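Local atomic coordinates of alginate lyase (Bacteroides ovatus, PDB entry 3NNB), a protein that probably cleaves the glycosidic linkages of alginate by beta-elimination, leaving an unsaturated uronic acid at the new chain end. Residues S57-P68 with T140-T151; G158-I166 with V211-H222. All coordinates share one frame; numbering follows the deposited sequence.

Contact 1: S57-P68 with T140-T151; sequences SGDKHDYMSMGP and TKMNPHLTYGQT
Asp62 meets Asn143 and His145 through a single carboxylate oxygen. Its CB lies 4.1 Å from His145 CE1, and CG comes closer to that ring, 3.4 Å from His145 NE2. At the tip the two oxygens divide the work. Asp62 OD1 takes an almost straight bond from Asn143 ND2 (2.7 Å) and another from His145 NE2 (2.8 Å), the two donors arriving on opposite faces of the carboxylate, while OD2 accepts from Ser57 OG within its own segment. With CG beside the backbone N (chi1 -69°), the acid group is turned in among all three donors. A histidine suits position 145 because its other nitrogen, ND1, accepts from Thr147 N, which leaves NE2 to donate. Were Asp62 an alanine, His145 NE2 would probably lose this acceptor and Asn143 ND2 keep just the longer, bent bond to Asp59 OD2, both groups being less firmly held. Nearby, His61 ND1 donates in its ring plane to Lys141 O (2.7 Å). Beyond Asp62, CE of selenomethionine Met142 packs on Tyr63 CB at 3.6 Å; just past strand 64-66, Gly67 N bonds to Thr151 O (2.9 Å), continuing the pairing of that strand with its parallel partner 148-151. Tyr63 and Met142 also rest on Leu101 of helix 98-118, whereas Leu146 packs against Leu202 and Trp205 of helix 189-208.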
# COMPACT_ATOMS: atom_id res chain seq x y z
N SER A 57 11.40 23.13 6.16
CA SER A 57 10.45 23.90 6.92
C SER A 57 10.97 24.29 8.29
O SER A 57 10.41 25.17 8.93
CB SER A 57 9.20 23.07 7.15
OG SER A 57 9.55 21.92 7.90
N GLY A 58 12.00 23.59 8.75
CA GLY A 58 12.55 23.77 10.08
C GLY A 58 11.73 23.11 11.18
O GLY A 58 12.07 23.26 12.36
N ASP A 59 10.70 22.36 10.79
CA ASP A 59 9.81 21.68 11.74
C ASP A 59 10.02 20.18 11.63
O ASP A 59 9.70 19.57 10.59
CB ASP A 59 8.34 22.05 11.42
CG ASP A 59 7.36 21.53 12.45
OD1 ASP A 59 7.77 20.82 13.41
OD2 ASP A 59 6.16 21.87 12.28
N LYS A 60 10.56 19.59 12.69
CA LYS A 60 10.86 18.16 12.76
C LYS A 60 9.59 17.32 12.64
O LYS A 60 9.63 16.16 12.25
CB LYS A 60 11.58 17.85 14.09
CG LYS A 60 11.97 16.39 14.34
CD LYS A 60 13.31 16.03 13.76
CE LYS A 60 14.44 16.71 14.49
NZ LYS A 60 15.75 16.44 13.80
N HIS A 61 8.44 17.92 12.96
CA HIS A 61 7.16 17.22 12.86
C HIS A 61 6.71 17.02 11.41
O HIS A 61 5.76 16.28 11.15
CB HIS A 61 6.07 17.96 13.63
CG HIS A 61 6.25 17.96 15.10
ND1 HIS A 61 5.64 17.02 15.91
CD2 HIS A 61 6.91 18.81 15.92
CE1 HIS A 61 5.93 17.30 17.18
NE2 HIS A 61 6.71 18.37 17.22
N ASP A 62 7.35 17.71 10.46
CA ASP A 62 7.14 17.42 9.08
C ASP A 62 7.86 16.13 8.65
O ASP A 62 9.07 15.97 8.81
CB ASP A 62 7.59 18.57 8.18
CG ASP A 62 6.70 19.82 8.31
OD1 ASP A 62 5.58 19.75 8.86
OD2 ASP A 62 7.15 20.87 7.79
N TYR A 63 7.07 15.24 8.04
CA TYR A 63 7.60 14.04 7.42
C TYR A 63 8.65 14.38 6.37
O TYR A 63 8.44 15.27 5.56
CB TYR A 63 6.47 13.20 6.80
CG TYR A 63 6.93 11.93 6.13
CD1 TYR A 63 7.13 10.75 6.83
CD2 TYR A 63 7.14 11.92 4.78
CE1 TYR A 63 7.53 9.60 6.20
CE2 TYR A 63 7.56 10.76 4.11
CZ TYR A 63 7.75 9.61 4.83
OH TYR A 63 8.15 8.46 4.17
N MSE A 64 9.75 13.66 6.40
CA MSE A 64 10.81 13.83 5.42
C MSE A 64 11.31 12.48 5.04
O MSE A 64 11.66 11.66 5.91
CB MSE A 64 11.96 14.68 6.01
CG MSE A 64 13.00 15.03 4.95
SE MSE A 64 14.52 15.92 5.78
CE MSE A 64 15.65 16.03 4.17
N SER A 65 11.38 12.26 3.73
CA SER A 65 12.05 11.04 3.23
C SER A 65 12.89 11.40 2.01
O SER A 65 12.83 12.53 1.53
CB SER A 65 11.04 9.96 2.83
OG SER A 65 10.21 10.40 1.77
N MSE A 66 13.68 10.43 1.56
CA MSE A 66 14.55 10.58 0.38
C MSE A 66 14.08 9.68 -0.76
O MSE A 66 13.67 8.54 -0.52
CB MSE A 66 15.98 10.13 0.75
CG MSE A 66 17.01 10.46 -0.33
SE MSE A 66 18.73 9.62 0.12
CE MSE A 66 18.41 8.00 -0.75
N GLY A 67 14.15 10.17 -1.99
CA GLY A 67 13.84 9.34 -3.15
C GLY A 67 14.71 8.08 -3.10
O GLY A 67 15.95 8.17 -3.08
N PRO A 68 14.09 6.88 -3.05
CA PRO A 68 14.91 5.70 -2.73
C PRO A 68 15.96 5.34 -3.76
O PRO A 68 16.96 4.74 -3.40
CB PRO A 68 13.89 4.58 -2.66
CG PRO A 68 12.72 5.25 -2.19
CD PRO A 68 12.67 6.58 -2.86
N THR A 140 5.33 14.42 19.53
CA THR A 140 5.95 13.50 18.57
C THR A 140 5.18 13.36 17.22
O THR A 140 5.67 12.71 16.30
CB THR A 140 6.11 12.09 19.13
OG1 THR A 140 4.84 11.58 19.60
CG2 THR A 140 7.17 12.05 20.25
N LYS A 141 4.03 14.00 17.08
CA LYS A 141 3.17 13.66 15.96
C LYS A 141 3.69 14.15 14.60
O LYS A 141 4.38 15.16 14.48
CB LYS A 141 1.78 14.19 16.14
CG LYS A 141 1.69 15.69 16.10
CD LYS A 141 0.26 16.14 16.29
CE LYS A 141 0.15 17.64 16.37
NZ LYS A 141 -1.22 17.98 16.87
N MSE A 142 3.31 13.39 13.59
CA MSE A 142 3.57 13.75 12.20
C MSE A 142 2.48 14.71 11.71
O MSE A 142 1.31 14.43 11.84
CB MSE A 142 3.61 12.51 11.31
CG MSE A 142 3.78 12.82 9.84
SE MSE A 142 3.78 11.23 8.73
CE MSE A 142 3.11 12.02 7.10
N ASN A 143 2.88 15.85 11.14
CA ASN A 143 1.92 16.75 10.50
C ASN A 143 1.24 16.08 9.31
O ASN A 143 1.86 15.27 8.61
CB ASN A 143 2.57 18.07 10.14
CG ASN A 143 3.04 18.83 11.34
OD1 ASN A 143 2.42 18.76 12.41
ND2 ASN A 143 4.13 19.58 11.18
N PRO A 144 -0.03 16.41 9.05
CA PRO A 144 -0.77 15.69 8.01
C PRO A 144 -0.55 16.26 6.59
O PRO A 144 -1.48 16.80 5.97
CB PRO A 144 -2.24 15.82 8.47
CG PRO A 144 -2.25 17.11 9.17
CD PRO A 144 -0.94 17.21 9.90
N HIS A 145 0.68 16.11 6.11
CA HIS A 145 1.07 16.48 4.75
C HIS A 145 2.40 15.83 4.41
O HIS A 145 3.12 15.38 5.28
CB HIS A 145 1.21 17.99 4.59
CG HIS A 145 2.36 18.57 5.34
ND1 HIS A 145 3.64 18.63 4.81
CD2 HIS A 145 2.44 19.12 6.57
CE1 HIS A 145 4.44 19.19 5.69
NE2 HIS A 145 3.74 19.49 6.77
N LEU A 146 2.70 15.77 3.12
CA LEU A 146 3.95 15.20 2.63
C LEU A 146 4.66 16.20 1.70
O LEU A 146 5.23 15.84 0.68
CB LEU A 146 3.68 13.84 1.94
CG LEU A 146 3.45 12.67 2.93
CD1 LEU A 146 1.97 12.61 3.26
CD2 LEU A 146 3.90 11.36 2.35
N THR A 147 4.72 17.48 2.11
CA THR A 147 5.47 18.48 1.38
C THR A 147 6.93 18.09 1.20
O THR A 147 7.54 18.43 0.16
CB THR A 147 5.31 19.87 2.04
OG1 THR A 147 3.92 20.17 2.06
CG2 THR A 147 6.09 20.96 1.25
N TYR A 148 7.49 17.35 2.17
CA TYR A 148 8.90 16.96 2.12
C TYR A 148 9.09 15.46 1.91
O TYR A 148 10.10 14.91 2.30
CB TYR A 148 9.65 17.52 3.32
CG TYR A 148 9.62 19.05 3.32
CD1 TYR A 148 10.52 19.76 2.53
CD2 TYR A 148 8.65 19.75 4.02
CE1 TYR A 148 10.46 21.16 2.46
CE2 TYR A 148 8.58 21.13 3.95
CZ TYR A 148 9.51 21.84 3.19
OH TYR A 148 9.44 23.24 3.10
N GLY A 149 8.08 14.82 1.31
CA GLY A 149 8.19 13.41 0.90
C GLY A 149 9.11 13.29 -0.30
O GLY A 149 8.94 14.00 -1.29
N GLN A 150 10.04 12.35 -0.22
CA GLN A 150 11.02 12.08 -1.29
C GLN A 150 11.74 13.30 -1.86
O GLN A 150 11.79 13.55 -3.08
CB GLN A 150 10.43 11.20 -2.39
CG GLN A 150 10.10 9.83 -1.90
CD GLN A 150 9.79 8.86 -3.00
OE1 GLN A 150 10.29 9.00 -4.14
NE2 GLN A 150 8.97 7.85 -2.69
N THR A 151 12.28 14.06 -0.92
CA THR A 151 13.40 14.99 -1.20
C THR A 151 14.55 14.24 -1.82
O THR A 151 14.72 13.03 -1.63
CB THR A 151 13.93 15.65 0.11
OG1 THR A 151 14.59 14.69 0.95
CG2 THR A 151 12.81 16.41 0.88
O HOH W 1 4.34 15.94 7.67
O HOH W 2 6.36 16.77 4.76

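Contact 2: G158-I166 with V211-H222; sequences GMGRGAGMI and VAAEEQRAKNNH. With CIT (citric acid), chain C.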
# COMPACT_ATOMS: atom_id res chain seq x y z
N GLY A 158 15.44 21.45 -2.24
CA GLY A 158 15.16 20.99 -0.90
C GLY A 158 13.72 20.59 -0.61
O GLY A 158 13.40 20.19 0.51
N MSE A 159 12.86 20.70 -1.61
CA MSE A 159 11.45 20.38 -1.52
C MSE A 159 11.22 18.89 -1.73
O MSE A 159 12.04 18.24 -2.33
CB MSE A 159 10.74 21.21 -2.58
CG MSE A 159 9.24 21.22 -2.55
SE MSE A 159 8.48 21.97 -1.01
CE MSE A 159 9.47 23.60 -0.76
N GLY A 160 10.12 18.36 -1.21
CA GLY A 160 9.67 17.05 -1.61
C GLY A 160 9.03 17.10 -2.98
O GLY A 160 9.07 18.12 -3.71
N ARG A 161 8.40 15.99 -3.36
CA ARG A 161 7.82 15.89 -4.68
C ARG A 161 6.62 14.95 -4.65
O ARG A 161 6.42 14.23 -3.68
CB ARG A 161 8.85 15.45 -5.71
CG ARG A 161 9.43 14.14 -5.41
CD ARG A 161 10.53 13.71 -6.36
NE ARG A 161 11.03 12.43 -5.90
CZ ARG A 161 11.47 11.45 -6.68
NH1 ARG A 161 11.57 11.63 -8.00
NH2 ARG A 161 11.85 10.30 -6.15
N GLY A 162 5.81 14.97 -5.69
CA GLY A 162 4.62 14.15 -5.70
C GLY A 162 4.88 12.68 -5.34
O GLY A 162 4.09 12.09 -4.60
N ALA A 163 5.99 12.11 -5.88
CA ALA A 163 6.36 10.71 -5.65
C ALA A 163 6.36 10.32 -4.20
O ALA A 163 6.17 9.16 -3.89
CB ALA A 163 7.74 10.43 -6.29
N GLY A 164 6.60 11.26 -3.28
CA GLY A 164 6.52 10.96 -1.84
C GLY A 164 5.20 10.42 -1.35
O GLY A 164 5.15 9.74 -0.31
N MSE A 165 4.13 10.69 -2.10
CA MSE A 165 2.80 10.16 -1.75
C MSE A 165 2.81 8.64 -1.64
O MSE A 165 2.08 8.07 -0.84
CB MSE A 165 1.74 10.60 -2.76
CG MSE A 165 1.16 11.99 -2.50
SE MSE A 165 0.14 12.11 -0.86
CE MSE A 165 -0.99 10.57 -1.11
N ILE A 166 3.62 7.97 -2.46
CA ILE A 166 3.64 6.50 -2.43
C ILE A 166 4.09 5.99 -1.05
O ILE A 166 3.76 4.86 -0.68
CB ILE A 166 4.48 5.90 -3.61
CG1 ILE A 166 4.02 4.49 -3.99
CG2 ILE A 166 6.01 5.88 -3.28
CD1 ILE A 166 2.65 4.42 -4.63
N VAL A 211 2.46 19.91 -4.42
CA VAL A 211 3.29 18.70 -4.35
C VAL A 211 2.39 17.50 -4.59
O VAL A 211 2.68 16.62 -5.44
CB VAL A 211 4.03 18.64 -3.00
CG1 VAL A 211 4.82 17.31 -2.85
CG2 VAL A 211 4.97 19.85 -2.85
N ALA A 212 1.24 17.46 -3.91
CA ALA A 212 0.28 16.37 -4.12
C ALA A 212 -0.24 16.37 -5.56
O ALA A 212 -0.43 15.31 -6.15
CB ALA A 212 -0.87 16.44 -3.11
N ALA A 213 -0.47 17.55 -6.14
CA ALA A 213 -0.95 17.69 -7.49
C ALA A 213 -0.02 17.03 -8.49
O ALA A 213 -0.49 16.48 -9.49
CB ALA A 213 -1.14 19.21 -7.86
N GLU A 214 1.30 17.10 -8.22
CA GLU A 214 2.30 16.43 -9.06
C GLU A 214 2.01 14.92 -9.11
O GLU A 214 2.11 14.28 -10.18
CB GLU A 214 3.76 16.67 -8.55
CG GLU A 214 4.19 18.14 -8.27
CD GLU A 214 5.57 18.25 -7.58
OE1 GLU A 214 6.28 17.22 -7.63
OE2 GLU A 214 5.94 19.32 -6.99
N GLU A 215 1.66 14.33 -7.97
CA GLU A 215 1.33 12.90 -7.92
C GLU A 215 0.03 12.60 -8.65
O GLU A 215 -0.11 11.60 -9.36
CB GLU A 215 1.24 12.41 -6.47
CG GLU A 215 1.19 10.87 -6.35
CD GLU A 215 2.55 10.18 -6.49
OE1 GLU A 215 3.41 10.68 -7.27
OE2 GLU A 215 2.72 9.10 -5.85
N GLN A 216 -0.96 13.47 -8.45
CA GLN A 216 -2.26 13.29 -9.08
C GLN A 216 -2.11 13.23 -10.61
O GLN A 216 -2.80 12.46 -11.26
CB GLN A 216 -3.23 14.39 -8.67
CG GLN A 216 -4.69 14.14 -9.12
CD GLN A 216 -4.98 14.54 -10.57
OE1 GLN A 216 -4.37 15.46 -11.12
NE2 GLN A 216 -5.93 13.81 -11.21
N ARG A 217 -1.20 14.04 -11.17
CA ARG A 217 -0.97 14.16 -12.61
C ARG A 217 -0.10 13.08 -13.18
O ARG A 217 0.09 13.02 -14.40
CB ARG A 217 -0.25 15.48 -12.94
CG ARG A 217 -1.02 16.75 -12.66
CD ARG A 217 -0.29 17.95 -13.33
NE ARG A 217 1.07 18.21 -12.81
CZ ARG A 217 1.34 19.03 -11.78
NH1 ARG A 217 0.35 19.65 -11.15
NH2 ARG A 217 2.59 19.22 -11.38
N ALA A 218 0.53 12.28 -12.30
CA ALA A 218 1.47 11.26 -12.74
C ALA A 218 0.80 10.25 -13.67
O ALA A 218 -0.34 9.87 -13.48
CB ALA A 218 2.15 10.55 -11.52
N LYS A 219 1.53 9.85 -14.71
CA LYS A 219 1.01 9.00 -15.76
C LYS A 219 1.16 7.50 -15.52
O LYS A 219 0.62 6.69 -16.27
CB LYS A 219 1.70 9.36 -17.07
CG LYS A 219 1.44 10.80 -17.49
CD LYS A 219 1.92 11.06 -18.91
CE LYS A 219 1.73 12.53 -19.28
NZ LYS A 219 0.31 12.95 -19.09
N ASN A 220 1.92 7.14 -14.49
CA ASN A 220 2.26 5.74 -14.21
C ASN A 220 1.65 5.28 -12.89
O ASN A 220 0.67 5.84 -12.40
CB ASN A 220 3.79 5.53 -14.26
CG ASN A 220 4.50 6.15 -13.09
OD1 ASN A 220 3.92 6.98 -12.37
ND2 ASN A 220 5.76 5.74 -12.85
N ASN A 221 2.23 4.26 -12.30
CA ASN A 221 1.73 3.71 -11.04
C ASN A 221 1.49 4.76 -9.94
O ASN A 221 0.63 4.56 -9.09
CB ASN A 221 2.63 2.56 -10.56
CG ASN A 221 3.97 3.03 -10.01
OD1 ASN A 221 4.02 3.56 -8.90
ND2 ASN A 221 5.07 2.82 -10.78
N HIS A 222 2.26 5.84 -9.95
CA HIS A 222 2.08 6.85 -8.92
C HIS A 222 0.72 7.48 -9.00
O HIS A 222 0.09 7.69 -7.98
CB HIS A 222 3.15 7.94 -9.00
CG HIS A 222 4.43 7.59 -8.34
ND1 HIS A 222 4.64 7.74 -6.99
CD2 HIS A 222 5.58 7.09 -8.85
CE1 HIS A 222 5.88 7.39 -6.70
NE2 HIS A 222 6.46 6.96 -7.80
C1 CIT C . 8.44 7.23 -11.14
O1 CIT C . 7.63 6.37 -10.99
O2 CIT C . 8.03 8.35 -11.48
C2 CIT C . 9.91 6.90 -10.89
C3 CIT C . 10.19 6.70 -9.39
O7 CIT C . 9.50 7.71 -8.63
C4 CIT C . 11.73 6.65 -9.18
C5 CIT C . 12.31 8.02 -9.35
O3 CIT C . 12.37 8.60 -10.44
O4 CIT C . 12.67 8.66 -8.36
C6 CIT C . 9.61 5.42 -8.79
O5 CIT C . 10.07 4.33 -9.15
O6 CIT C . 8.70 5.42 -7.90
O HOH W 3 8.73 19.53 -5.97
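Glu214, in one of its two deposited conformers, sets CG beside its backbone N (chi1 -51°) and runs out extended to Gly162, where OE1 accepts a hydrogen bond from Gly162 N (3.0 Å), the N-H coming from above the carboxylate plane. The next residue takes another course: Glu215 has CG anti to the backbone N but bends at chi2 (79°), so its carboxylate lies alongside Gly162 and Met165 and turns to the His222 ring. There Glu215 OE2 accepts from His222 ND1 (2.6 Å) on its syn side and close to the ring plane, which fixes the ring's rotation and points NE2 at the citrate. His222 NE2 bonds to citrate O6 at 2.7 Å, and Ala163 CB packs 3.6 Å from His222 CE1. Gly162 suits its place because its CA is 3.2 Å from Val211 O, and any side chain would run into Glu214 and Glu215. Arg161 grips citrate O4 with both NH1 and NH2, the latter at 2.9 Å, while the small Ala163 CB sits over the centre of the guanidinium. Asn220 ND2 holds citrate O1 (2.7 Å), and its OD1 caps helix 221-236 through His222 N. Such a polar, anion-holding surface is consistent with a site for uronate carboxylates. The loop 158-166 thus lies against helix 210-216 and the start of helix 221-236, with Met165 packed on Trp205 and Met206 of helix 189-208 and Ile166 on Phe280 of helix 274-293.

Contact 1 closes in the chain before contact 2 opens, and their centres lie 14 Å apart, yet they join directly through Arg161. Its backbone N probably bonds to Gly149 O (2.9 Å) and its NE to Gln150 O (3.1 Å), so the corner that ends 140-151 positions the arginine holding the citrate. Apart from the arginine, Leu146 CD2 packs against Gly164 O at 3.3 Å. Asp167, just past 158-166, accepts from Tyr63 OH and Gln150 NE2 and also bonds Ser65 OG, tying both segments of contact 1 to the loop of contact 2. The citrate, probably from the crystallisation liquor, lies about 5 Å from the Gln150 side chain and probably marks the substrate cleft, where Trp70 and Arg271 also bind it.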